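Local structure of pre-crRNA processing endonuclease (3VZH) at residues R17-N22 with V89-D94; S33-T38 with I168-M173. The protein probably cleaves CRISPR precursor transcripts as a Cas5d-type, RNA-binding endoribonuclease, yielding CRISPR RNAs for defence against viruses and other mobile genetic elements. All coordinates share one frame; numbering follows the deposited sequence.

Contact 1 of 2, residues R17-N22 with V89-D94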
loop_
_atom_site.group_PDB
_atom_site.type_symbol
_atom_site.label_atom_id
_atom_site.label_comp_id
_atom_site.label_asym_id
_atom_site.label_seq_id
_atom_site.Cartn_x
_atom_site.Cartn_y
_atom_site.Cartn_z
ATOM N N ARG A 17 -7.357 14.071 0.400
ATOM C CA ARG A 17 -5.962 14.436 0.596
ATOM C C ARG A 17 -5.128 13.202 0.954
ATOM O O ARG A 17 -5.644 12.254 1.590
ATOM C CB ARG A 17 -5.866 15.400 1.775
ATOM C CG ARG A 17 -6.557 16.750 1.484
ATOM C CD ARG A 17 -5.829 17.494 0.362
ATOM N NE ARG A 17 -6.213 18.905 0.256
ATOM C CZ ARG A 17 -7.131 19.373 -0.570
ATOM N NH1 ARG A 17 -7.818 18.543 -1.365
ATOM N NH2 ARG A 17 -7.375 20.701 -0.580
ATOM N N ALA A 18 -3.861 13.227 0.552
ATOM C CA ALA A 18 -2.885 12.181 0.902
ATOM C C ALA A 18 -1.546 12.868 1.133
ATOM O O ALA A 18 -1.272 13.946 0.550
ATOM C CB ALA A 18 -2.756 11.108 -0.208
ATOM N N LEU A 19 -0.745 12.269 2.003
ATOM C CA LEU A 19 0.596 12.789 2.291
ATOM C C LEU A 19 1.499 11.595 2.476
ATOM O O LEU A 19 1.584 11.040 3.594
ATOM C CB LEU A 19 0.632 13.661 3.554
ATOM C CG LEU A 19 1.986 14.255 3.967
ATOM C CD1 LEU A 19 2.479 15.117 2.815
ATOM C CD2 LEU A 19 1.936 15.099 5.263
ATOM N N PHE A 20 2.267 11.268 1.443
ATOM C CA PHE A 20 3.186 10.090 1.530
ATOM C C PHE A 20 4.591 10.601 1.737
ATOM O O PHE A 20 5.166 11.197 0.853
ATOM C CB PHE A 20 3.051 9.330 0.197
ATOM C CG PHE A 20 1.673 8.796 -0.001
ATOM C CD1 PHE A 20 1.093 7.982 0.979
ATOM C CD2 PHE A 20 0.936 9.066 -1.151
ATOM C CE1 PHE A 20 -0.170 7.492 0.857
ATOM C CE2 PHE A 20 -0.354 8.532 -1.268
ATOM C CZ PHE A 20 -0.880 7.740 -0.275
ATOM N N THR A 21 5.173 10.430 2.915
ATOM C CA THR A 21 6.477 11.076 3.079
ATOM C C THR A 21 7.629 10.032 3.090
ATOM O O THR A 21 7.409 8.788 3.017
ATOM C CB THR A 21 6.491 11.885 4.377
ATOM O OG1 THR A 21 6.117 10.992 5.427
ATOM C CG2 THR A 21 5.440 12.978 4.267
ATOM N N ASN A 22 8.839 10.565 3.251
ATOM C CA ASN A 22 10.043 9.787 3.369
ATOM C C ASN A 22 10.472 9.900 4.826
ATOM O O ASN A 22 10.929 10.959 5.213
ATOM C CB ASN A 22 11.135 10.383 2.465
ATOM C CG ASN A 22 12.523 9.831 2.774
ATOM O OD1 ASN A 22 12.675 8.844 3.504
ATOM N ND2 ASN A 22 13.538 10.477 2.236
ATOM N N VAL A 89 2.975 22.479 3.945
ATOM C CA VAL A 89 2.872 21.068 3.767
ATOM C C VAL A 89 2.235 20.962 2.413
ATOM O O VAL A 89 1.242 21.677 2.185
ATOM C CB VAL A 89 1.938 20.388 4.827
ATOM C CG1 VAL A 89 1.826 18.890 4.539
ATOM C CG2 VAL A 89 2.488 20.622 6.248
ATOM N N SER A 90 2.799 20.132 1.512
ATOM C CA SER A 90 2.196 19.949 0.160
ATOM C C SER A 90 1.536 18.575 0.086
ATOM O O SER A 90 2.226 17.530 0.176
ATOM C CB SER A 90 3.257 20.143 -1.002
ATOM O OG SER A 90 2.660 19.816 -2.334
ATOM N N TYR A 91 0.220 18.554 -0.093
ATOM C CA TYR A 91 -0.555 17.306 -0.186
ATOM C C TYR A 91 -0.909 16.900 -1.610
ATOM O O TYR A 91 -1.081 17.734 -2.425
ATOM C CB TYR A 91 -1.921 17.515 0.535
ATOM C CG TYR A 91 -1.789 17.680 2.012
ATOM C CD1 TYR A 91 -1.805 16.545 2.858
ATOM C CD2 TYR A 91 -1.688 18.975 2.595
ATOM C CE1 TYR A 91 -1.673 16.694 4.243
ATOM C CE2 TYR A 91 -1.544 19.129 4.001
ATOM C CZ TYR A 91 -1.557 17.988 4.815
ATOM O OH TYR A 91 -1.439 18.088 6.198
ATOM N N LEU A 92 -1.068 15.602 -1.864
ATOM C CA LEU A 92 -1.823 15.199 -3.062
ATOM C C LEU A 92 -3.261 15.485 -2.804
ATOM O O LEU A 92 -3.764 15.339 -1.659
ATOM C CB LEU A 92 -1.586 13.680 -3.242
ATOM C CG LEU A 92 -0.159 13.328 -3.694
ATOM C CD1 LEU A 92 0.010 11.786 -3.533
ATOM C CD2 LEU A 92 -0.079 13.727 -5.204
ATOM N N SER A 93 -4.014 15.694 -3.892
ATOM C CA SER A 93 -5.402 15.977 -3.782
ATOM C C SER A 93 -6.232 15.016 -4.639
ATOM O O SER A 93 -5.776 14.594 -5.677
ATOM C CB SER A 93 -5.598 17.404 -4.346
ATOM O OG SER A 93 -6.930 17.724 -4.212
ATOM N N ASP A 94 -7.427 14.647 -4.171
ATOM C CA ASP A 94 -8.399 13.852 -4.962
ATOM C C ASP A 94 -7.789 12.552 -5.585
ATOM O O ASP A 94 -7.612 12.406 -6.782
ATOM C CB ASP A 94 -9.048 14.750 -6.015
ATOM C CG ASP A 94 -10.253 14.122 -6.620
ATOM O OD1 ASP A 94 -10.626 13.045 -6.173
ATOM O OD2 ASP A 94 -10.782 14.592 -7.641
#
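Leu19 lays its CB obliquely against the Tyr91 ring, 3.8 Å from Tyr91 CD1 and about as far from CE1, and spreads its two methyls over the neighbouring strand. With CG anti to the backbone N (chi1 180°), Leu19 CD2 reaches Val89 CG1 at 3.9 Å while CD1 lies close to the carbonyl of Ser90. On the face of the sheet that carries Ala18 and Leu92 the contact is apolar: Ala18 CB meets Leu92 CB, and Leu92 CD1 touches Phe20 CD2 at 3.7 Å, the two side chains crossing at about a right angle. The backbones of Ala18 and Leu92 form the hydrogen-bonded pair, closing a two-bond ring, Leu92 N to Ala18 O at 2.9 Å and Ala18 N to Leu92 O at 3.1 Å. The Leu92 carbonyl also receives a CA-H...O contact from Arg17 CA at 3.3 Å. On the opposite face, in the adjoining non-hydrogen-bonded pair, Arg17 bends at chi2 (-65°) and passes its CD beside Tyr91 CB, bringing NH1 near Ser93 OG at an angle too poor for a hydrogen bond. Ala18 O sits near the plane of the Tyr91 ring, at its edge, and the far hydroxyl of that ring is hydrogen-bonded to Glu143. Strand 17-18 thus borders a three-stranded antiparallel sheet, with 88-93 in the middle and 70-74 beyond; Ala18 and Leu92 rest on strand 95-105, which follows the corner at Asp94.

Contact 2 of 2, residues S33-T38 with I168-M173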
loop_
_atom_site.group_PDB
_atom_site.type_symbol
_atom_site.label_atom_id
_atom_site.label_comp_id
_atom_site.label_asym_id
_atom_site.label_seq_id
_atom_site.Cartn_x
_atom_site.Cartn_y
_atom_site.Cartn_z
ATOM N N SER A 33 4.442 15.711 -0.155
ATOM C CA SER A 33 4.178 14.338 -0.506
ATOM C C SER A 33 5.040 13.879 -1.710
ATOM O O SER A 33 5.325 14.667 -2.582
ATOM C CB SER A 33 2.669 14.212 -0.820
ATOM O OG SER A 33 2.345 12.879 -0.941
ATOM N N TYR A 34 5.415 12.594 -1.751
ATOM C CA TYR A 34 5.756 11.919 -3.005
ATOM C C TYR A 34 4.562 12.024 -3.860
ATOM O O TYR A 34 3.436 12.255 -3.359
ATOM C CB TYR A 34 5.977 10.423 -2.720
ATOM C CG TYR A 34 7.345 10.099 -2.113
ATOM C CD1 TYR A 34 8.529 10.399 -2.820
ATOM C CD2 TYR A 34 7.439 9.443 -0.874
ATOM C CE1 TYR A 34 9.816 10.092 -2.273
ATOM C CE2 TYR A 34 8.722 9.129 -0.317
ATOM C CZ TYR A 34 9.882 9.426 -1.033
ATOM O OH TYR A 34 11.132 9.068 -0.518
ATOM N N SER A 35 4.764 11.805 -5.158
ATOM C CA SER A 35 3.657 11.926 -6.068
ATOM C C SER A 35 2.730 10.740 -6.064
ATOM O O SER A 35 1.661 10.805 -6.677
ATOM C CB SER A 35 4.225 12.036 -7.520
ATOM O OG SER A 35 5.114 13.135 -7.639
ATOM N N VAL A 36 3.174 9.619 -5.499
ATOM C CA VAL A 36 2.349 8.418 -5.470
ATOM C C VAL A 36 2.616 7.735 -4.106
ATOM O O VAL A 36 3.551 8.091 -3.395
ATOM C CB VAL A 36 2.669 7.447 -6.650
ATOM C CG1 VAL A 36 2.451 8.129 -8.017
ATOM C CG2 VAL A 36 4.100 7.003 -6.563
ATOM N N PRO A 37 1.791 6.726 -3.738
ATOM C CA PRO A 37 2.071 6.097 -2.427
ATOM C C PRO A 37 3.402 5.333 -2.329
ATOM O O PRO A 37 3.935 4.884 -3.341
ATOM C CB PRO A 37 0.877 5.157 -2.190
ATOM C CG PRO A 37 -0.083 5.368 -3.359
ATOM C CD PRO A 37 0.673 6.087 -4.457
ATOM N N THR A 38 4.007 5.290 -1.147
ATOM C CA THR A 38 5.127 4.367 -0.914
ATOM C C THR A 38 4.547 2.946 -0.588
ATOM O O THR A 38 3.341 2.806 -0.145
ATOM C CB THR A 38 5.972 4.822 0.278
ATOM O OG1 THR A 38 5.098 4.913 1.393
ATOM C CG2 THR A 38 6.651 6.191 -0.026
ATOM N N ILE A 168 6.146 7.005 -16.369
ATOM C CA ILE A 168 7.000 7.984 -15.671
ATOM C C ILE A 168 7.844 7.374 -14.573
ATOM O O ILE A 168 7.337 6.754 -13.674
ATOM C CB ILE A 168 6.220 9.227 -15.143
ATOM C CG1 ILE A 168 7.123 10.230 -14.363
ATOM C CG2 ILE A 168 5.146 8.851 -14.203
ATOM C CD1 ILE A 168 6.513 11.631 -14.343
ATOM N N ASP A 169 9.155 7.638 -14.666
ATOM C CA ASP A 169 10.092 7.285 -13.619
ATOM C C ASP A 169 10.041 8.346 -12.550
ATOM O O ASP A 169 10.420 9.526 -12.755
ATOM C CB ASP A 169 11.486 7.161 -14.280
ATOM C CG ASP A 169 12.562 6.582 -13.328
ATOM O OD1 ASP A 169 13.529 6.008 -13.839
ATOM O OD2 ASP A 169 12.427 6.710 -12.113
ATOM N N LEU A 170 9.576 7.948 -11.365
ATOM C CA LEU A 170 9.470 8.831 -10.239
ATOM C C LEU A 170 10.799 8.894 -9.467
ATOM O O LEU A 170 10.885 9.628 -8.526
ATOM C CB LEU A 170 8.258 8.412 -9.352
ATOM C CG LEU A 170 6.909 8.522 -10.129
ATOM C CD1 LEU A 170 5.796 7.829 -9.396
ATOM C CD2 LEU A 170 6.520 9.924 -10.400
ATOM N N GLY A 171 11.857 8.187 -9.921
ATOM C CA GLY A 171 13.196 8.329 -9.231
ATOM C C GLY A 171 13.203 7.498 -7.994
ATOM O O GLY A 171 12.330 6.662 -7.785
ATOM N N ILE A 172 14.128 7.787 -7.085
ATOM C CA ILE A 172 14.269 6.932 -5.941
ATOM C C ILE A 172 13.236 7.281 -4.872
ATOM O O ILE A 172 13.101 8.441 -4.472
ATOM C CB ILE A 172 15.661 7.153 -5.303
ATOM C CG1 ILE A 172 16.762 6.939 -6.340
ATOM C CG2 ILE A 172 15.874 6.127 -4.203
ATOM C CD1 ILE A 172 16.822 5.525 -6.915
ATOM N N MET A 173 12.488 6.296 -4.402
ATOM C CA MET A 173 11.444 6.501 -3.377
ATOM C C MET A 173 11.730 5.601 -2.207
ATOM O O MET A 173 12.166 4.435 -2.385
ATOM C CB MET A 173 10.065 6.098 -3.964
ATOM C CG MET A 173 9.538 7.203 -4.868
ATOM S SD MET A 173 7.810 6.936 -5.418
ATOM C CE MET A 173 7.116 7.171 -3.773
HETATM O O HOH W 1 13.266 9.462 -1.914
#
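The irregular loop 33-38 runs beside segment 168-173, where the chain turns a corner at Ile172, without pairing to it, Ser35 CA and Leu170 CA being 7.8 Å apart, and reaches the N-cap of helix 39-49 at Thr38. A Met-aromatic contact carries much of the join. The methyl of Met173, turned back by a bend at chi3 (68°), rests over one face of the Tyr34 ring as a CH-pi contact, with CE 3.7 Å from the ring centroid and displaced toward CG. The same methyl touches Thr38 CG2 at 3.9 Å, while the sulfur lies beside Val36 CG2. Val36 and Leu170 meet tip to tip, and the 3.4 Å between Val36 CG2 and Leu170 CD1 is a close squeeze for two methyl groups. Val36 O is buried by this contact next to the Met173 methyl, and nothing in the model bonds to it. On the strand side, Asp169 OD2 accepts from Gly171 N in an Asx turn just before the corner. The Tyr34 hydroxyl is hydrogen-bonded to the backbone N of Phe174, in strand 173-178. A water in the plane of the ring also joins the two segments, 2.6 Å from Tyr34 OH and donating to Ile172 O at 2.8 Å.

Contacts 1 and 2 have centres about 12 Å apart and meet directly, segment 33-38 touching both 17-22 and 89-94. Ser33 joins them: its OG lies 2.9 Å from Phe20 N and its N lies 2.9 Å from Ser90 O, both probable hydrogen bonds, so one serine touches both segments of contact 1. Van der Waals packing adds to this, with Phe20 CD2 3.4 Å from Pro37 CA and Asn22 CB 3.3 Å from Tyr34 OH. Loop 33-38 therefore lies between the small three-stranded sheet of contact 1 and the strand 167-171 corner of contact 2, which belongs to the larger antiparallel sheet.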